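Local coordinates for protein syndapin (Drosophila melanogaster, PDB 3I2W) that probably helps in endocytosis and the internalization of plasma membrane proteins, using a lipid-binding F-BAR domain, the part given here, at residues 184-187 against 188-192; 172-175 against 176-180. All coordinates share one frame; numbering follows the deposited sequence.

How the contacts relate
Along the chain from the N terminus, contact 2 (172-175 with 176-180) comes first and is complete before contact 1 (184-187 with 188-192) begins. Neither closes a loop, and they do not nest or cross. Each is a pair of successive turns on one long helix, 169-240, and their centres lie about 18 Å apart. Contact 2 sits just after the loop that leads out of helix 114-159, farther from the chain centre than contact 1. Both contacts pack against helix 114-159, the partner of helix 169-240 in the distal arm of the F-BAR dimer. Of contact 1, Arg190 also meets the second subunit; in the assembly no other chain touches contact 2.

Contact 1 (184-187 against 188-192); sequences DQVQ and KCREK
Asp184, Gln185, Val186 and Gln187 each offer a carbonyl O to the N-H four residues on, in Lys188, Cys189, Arg190 and Glu191, the i to i+4 pattern of an alpha-helix, with N to O distances of 2.8 to 3.1 Å. The Arg190 side chain leaves with CG anti to the backbone N (chi1 -168°) and bends at chi3 (-68°). This bend carries the guanidinium back alongside Val186, where CG1 of Val186 is 3.5 Å from NH2 of Arg190. The carbonyl O of Val186 stands above one face of the guanidinium, nearer its edge than its centre.

The turn belongs to the helical arm of the F-BAR domain, where helix 169-240 pairs with helix 114-159. Cys189 faces Tyr144 and Ala147 there, and Val186 packs on Glu151. Arg190 NE makes a weak hydrogen bond to Tyr144 OH, and the same arginine packs on Phe286 of the second subunit. SG of Cys189 also sits 3.4 Å from the carbonyl O of Gln185. On another side of the turn, the Gln187 chain bends at chi2 and crosses that of Glu191. The amide and carboxylate are nearly coplanar, and CG of Gln187 is 3.5 Å from OE2 of Glu191.

Contact 2 (172-175 against 176-180); sequences VKKM and HDRVQ
Lys173 and Asp177 form a salt bridge one helical turn apart, near the start of helix 169-240 in the distal arm of the domain. NZ of Lys173 meets both carboxylate oxygens. NZ of Lys173 is 3.2 Å from OD1 of Asp177, on its syn lone pair, and there is a weak bond of 3.3 Å from NZ of Lys173 to OD2 of Asp177. The lysine chain runs out extended, and only the last torsion (chi4 29°) turns NZ in toward the carboxylate. Asp177 N also donates a hydrogen bond to Lys173 O, at 2.9 Å, so the two residues are joined through both backbone and side chains. With an alanine here in place of Asp177, the Lys173 ammonium would probably lose its carboxylate mate and be free to swing away.

This i to i+4 pairing of opposite charges is a common feature of alpha-helices. Here it lies on a turn whose other side meets helix 114-159, with Val179 on Thr155 and selenomethionine Met175 on Gln157. Val172 packs on Leu167 in the preceding loop.

Lys174 and Arg178 are also four residues apart, but both are basic. Their chains cross, and CE of Lys174 comes 3.5 Å from NH2 of Arg178. NZ of Lys174 stays 4.5 Å from that same NH2 of Arg178, so the methylene carbon rather than the ammonium makes the closer approach. Nearer the packed side, CG2 of Val179 sits 3.5 Å from the carbonyl O of Met175, which also accepts the Val179 N-H.

Contact 1 (184-187 against 188-192)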
loop_
_atom_site.group_PDB
_atom_site.type_symbol
_atom_site.label_atom_id
_atom_site.label_comp_id
_atom_site.label_asym_id
_atom_site.label_seq_id
_atom_site.Cartn_x
_atom_site.Cartn_y
_atom_site.Cartn_z
ATOM N N ASP B 184 -37.033 -44.850 56.999
ATOM C CA ASP B 184 -37.932 -45.040 55.868
ATOM C C ASP B 184 -37.504 -44.081 54.774
ATOM O O ASP B 184 -37.527 -44.447 53.609
ATOM C CB ASP B 184 -39.372 -44.670 56.200
ATOM C CG ASP B 184 -39.983 -45.552 57.248
ATOM O OD1 ASP B 184 -39.586 -46.741 57.346
ATOM O OD2 ASP B 184 -40.893 -45.056 57.969
ATOM N N GLN B 185 -37.156 -42.849 55.168
ATOM C CA GLN B 185 -36.761 -41.792 54.248
ATOM C C GLN B 185 -35.483 -42.131 53.473
ATOM O O GLN B 185 -35.500 -42.124 52.263
ATOM C CB GLN B 185 -36.649 -40.437 54.968
ATOM C CG GLN B 185 -37.953 -39.701 55.114
ATOM C CD GLN B 185 -38.819 -39.860 53.888
ATOM O OE1 GLN B 185 -39.457 -40.900 53.697
ATOM N NE2 GLN B 185 -38.841 -38.834 53.035
ATOM N N VAL B 186 -34.395 -42.455 54.167
ATOM C CA VAL B 186 -33.203 -42.980 53.514
ATOM C C VAL B 186 -33.483 -44.053 52.444
ATOM O O VAL B 186 -32.793 -44.117 51.412
ATOM C CB VAL B 186 -32.211 -43.517 54.534
ATOM C CG1 VAL B 186 -31.121 -44.394 53.862
ATOM C CG2 VAL B 186 -31.589 -42.360 55.256
ATOM N N GLN B 187 -34.490 -44.881 52.688
ATOM C CA GLN B 187 -34.780 -45.943 51.777
ATOM C C GLN B 187 -35.604 -45.389 50.658
ATOM O O GLN B 187 -35.128 -45.313 49.570
ATOM C CB GLN B 187 -35.445 -47.160 52.455
ATOM C CG GLN B 187 -35.301 -48.438 51.620
ATOM C CD GLN B 187 -33.980 -48.431 50.818
ATOM O OE1 GLN B 187 -33.978 -48.335 49.573
ATOM N NE2 GLN B 187 -32.847 -48.471 51.542
ATOM N N LYS B 188 -36.833 -44.993 50.928
ATOM C CA LYS B 188 -37.675 -44.401 49.910
ATOM C C LYS B 188 -36.822 -43.572 48.895
ATOM O O LYS B 188 -36.901 -43.774 47.675
ATOM C CB LYS B 188 -38.784 -43.544 50.550
ATOM C CG LYS B 188 -40.081 -43.500 49.720
ATOM C CD LYS B 188 -41.050 -42.344 50.096
ATOM C CE LYS B 188 -42.318 -42.386 49.200
ATOM N NZ LYS B 188 -43.153 -41.140 49.245
ATOM N N CYS B 189 -35.997 -42.674 49.426
ATOM C CA CYS B 189 -35.088 -41.847 48.655
ATOM C C CYS B 189 -34.016 -42.539 47.852
ATOM O O CYS B 189 -33.837 -42.163 46.698
ATOM C CB CYS B 189 -34.416 -40.858 49.568
ATOM S SG CYS B 189 -35.572 -39.626 49.895
ATOM N N ARG B 190 -33.280 -43.483 48.453
ATOM C CA ARG B 190 -32.329 -44.262 47.698
ATOM C C ARG B 190 -33.059 -44.843 46.494
ATOM O O ARG B 190 -32.553 -44.844 45.376
ATOM C CB ARG B 190 -31.683 -45.359 48.536
ATOM C CG ARG B 190 -30.468 -46.002 47.842
ATOM C CD ARG B 190 -29.600 -46.939 48.677
ATOM N NE ARG B 190 -28.869 -46.231 49.730
ATOM C CZ ARG B 190 -29.181 -46.316 51.030
ATOM N NH1 ARG B 190 -30.218 -47.079 51.426
ATOM N NH2 ARG B 190 -28.470 -45.649 51.943
ATOM N N GLU B 191 -34.283 -45.285 46.697
ATOM C CA GLU B 191 -34.989 -45.853 45.596
ATOM C C GLU B 191 -35.277 -44.835 44.518
ATOM O O GLU B 191 -34.833 -45.025 43.416
ATOM C CB GLU B 191 -36.210 -46.622 46.045
ATOM C CG GLU B 191 -35.848 -48.046 46.352
ATOM C CD GLU B 191 -36.868 -48.711 47.264
ATOM O OE1 GLU B 191 -38.048 -48.859 46.846
ATOM O OE2 GLU B 191 -36.487 -49.091 48.404
ATOM N N LYS B 192 -35.986 -43.752 44.813
ATOM C CA LYS B 192 -36.309 -42.794 43.756
ATOM C C LYS B 192 -35.022 -42.329 43.006
ATOM O O LYS B 192 -35.035 -42.148 41.785
ATOM C CB LYS B 192 -37.156 -41.601 44.248
ATOM C CG LYS B 192 -38.535 -41.850 44.902
ATOM C CD LYS B 192 -39.486 -42.949 44.281
ATOM C CE LYS B 192 -39.612 -42.976 42.709
ATOM N NZ LYS B 192 -40.501 -41.946 42.063
#

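Contact 2 (172-175 against 176-180)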
loop_
_atom_site.group_PDB
_atom_site.type_symbol
_atom_site.label_atom_id
_atom_site.label_comp_id
_atom_site.label_asym_id
_atom_site.label_seq_id
_atom_site.Cartn_x
_atom_site.Cartn_y
_atom_site.Cartn_z
ATOM N N VAL B 172 -39.791 -39.512 74.706
ATOM C CA VAL B 172 -38.841 -40.509 74.336
ATOM C C VAL B 172 -39.347 -41.202 73.079
ATOM O O VAL B 172 -38.562 -41.608 72.184
ATOM C CB VAL B 172 -38.627 -41.493 75.477
ATOM C CG1 VAL B 172 -37.877 -42.695 74.977
ATOM C CG2 VAL B 172 -37.909 -40.795 76.673
ATOM N N LYS B 173 -40.672 -41.299 73.021
ATOM C CA LYS B 173 -41.353 -41.947 71.935
ATOM C C LYS B 173 -41.222 -41.134 70.652
ATOM O O LYS B 173 -40.898 -41.698 69.650
ATOM C CB LYS B 173 -42.825 -42.195 72.269
ATOM C CG LYS B 173 -43.480 -43.243 71.355
ATOM C CD LYS B 173 -45.001 -43.228 71.458
ATOM C CE LYS B 173 -45.698 -43.704 70.171
ATOM N NZ LYS B 173 -44.847 -44.692 69.395
ATOM N N LYS B 174 -41.464 -39.833 70.671
ATOM C CA LYS B 174 -41.350 -39.027 69.469
ATOM C C LYS B 174 -39.993 -39.250 68.795
ATOM O O LYS B 174 -39.919 -39.431 67.590
ATOM C CB LYS B 174 -41.543 -37.552 69.787
ATOM C CG LYS B 174 -41.749 -36.650 68.550
ATOM C CD LYS B 174 -40.717 -35.469 68.457
ATOM C CE LYS B 174 -41.303 -34.211 67.740
ATOM N NZ LYS B 174 -42.238 -33.390 68.611
HETATM N N MSE B 175 -38.929 -39.272 69.581
HETATM C CA MSE B 175 -37.599 -39.465 69.066
HETATM C C MSE B 175 -37.372 -40.821 68.489
HETATM O O MSE B 175 -36.684 -40.946 67.488
HETATM C CB MSE B 175 -36.571 -39.220 70.140
HETATM C CG MSE B 175 -35.879 -37.872 69.941
HETATM SE SE MSE B 175 -35.286 -37.199 71.662
HETATM C CE MSE B 175 -35.119 -35.288 71.132
ATOM N N HIS B 176 -37.933 -41.844 69.113
ATOM C CA HIS B 176 -37.863 -43.182 68.600
ATOM C C HIS B 176 -38.612 -43.207 67.261
ATOM O O HIS B 176 -38.104 -43.889 66.294
ATOM C CB HIS B 176 -38.484 -44.146 69.581
ATOM C CG HIS B 176 -38.692 -45.531 69.040
ATOM N ND1 HIS B 176 -37.865 -46.594 69.400
ATOM C CD2 HIS B 176 -39.646 -46.054 68.208
ATOM C CE1 HIS B 176 -38.294 -47.717 68.810
ATOM N NE2 HIS B 176 -39.369 -47.414 68.074
ATOM N N ASP B 177 -39.760 -42.530 67.163
ATOM C CA ASP B 177 -40.547 -42.600 65.961
ATOM C C ASP B 177 -39.850 -41.907 64.831
ATOM O O ASP B 177 -39.892 -42.411 63.712
ATOM C CB ASP B 177 -41.924 -41.985 66.156
ATOM C CG ASP B 177 -42.847 -42.858 66.975
ATOM O OD1 ASP B 177 -42.459 -43.996 67.397
ATOM O OD2 ASP B 177 -43.974 -42.385 67.199
ATOM N N ARG B 178 -39.236 -40.755 65.121
ATOM C CA ARG B 178 -38.478 -39.995 64.134
ATOM C C ARG B 178 -37.383 -40.819 63.493
ATOM O O ARG B 178 -37.258 -40.806 62.298
ATOM C CB ARG B 178 -37.846 -38.796 64.764
ATOM C CG ARG B 178 -38.398 -37.492 64.317
ATOM C CD ARG B 178 -37.473 -36.390 64.845
ATOM N NE ARG B 178 -38.218 -35.226 65.332
ATOM C CZ ARG B 178 -37.662 -34.074 65.726
ATOM N NH1 ARG B 178 -36.337 -33.919 65.695
ATOM N NH2 ARG B 178 -38.435 -33.074 66.160
ATOM N N VAL B 179 -36.601 -41.543 64.279
ATOM C CA VAL B 179 -35.523 -42.388 63.739
ATOM C C VAL B 179 -36.049 -43.372 62.709
ATOM O O VAL B 179 -35.605 -43.398 61.593
ATOM C CB VAL B 179 -34.770 -43.161 64.861
ATOM C CG1 VAL B 179 -33.915 -44.266 64.289
ATOM C CG2 VAL B 179 -33.926 -42.204 65.693
ATOM N N GLN B 180 -37.007 -44.185 63.098
ATOM C CA GLN B 180 -37.597 -45.173 62.219
ATOM C C GLN B 180 -38.243 -44.548 60.948
ATOM O O GLN B 180 -38.293 -45.190 59.900
ATOM C CB GLN B 180 -38.612 -45.984 63.048
ATOM C CG GLN B 180 -39.341 -47.116 62.316
ATOM C CD GLN B 180 -38.404 -48.260 61.898
ATOM O OE1 GLN B 180 -37.181 -48.215 62.144
ATOM N NE2 GLN B 180 -38.977 -49.295 61.261
#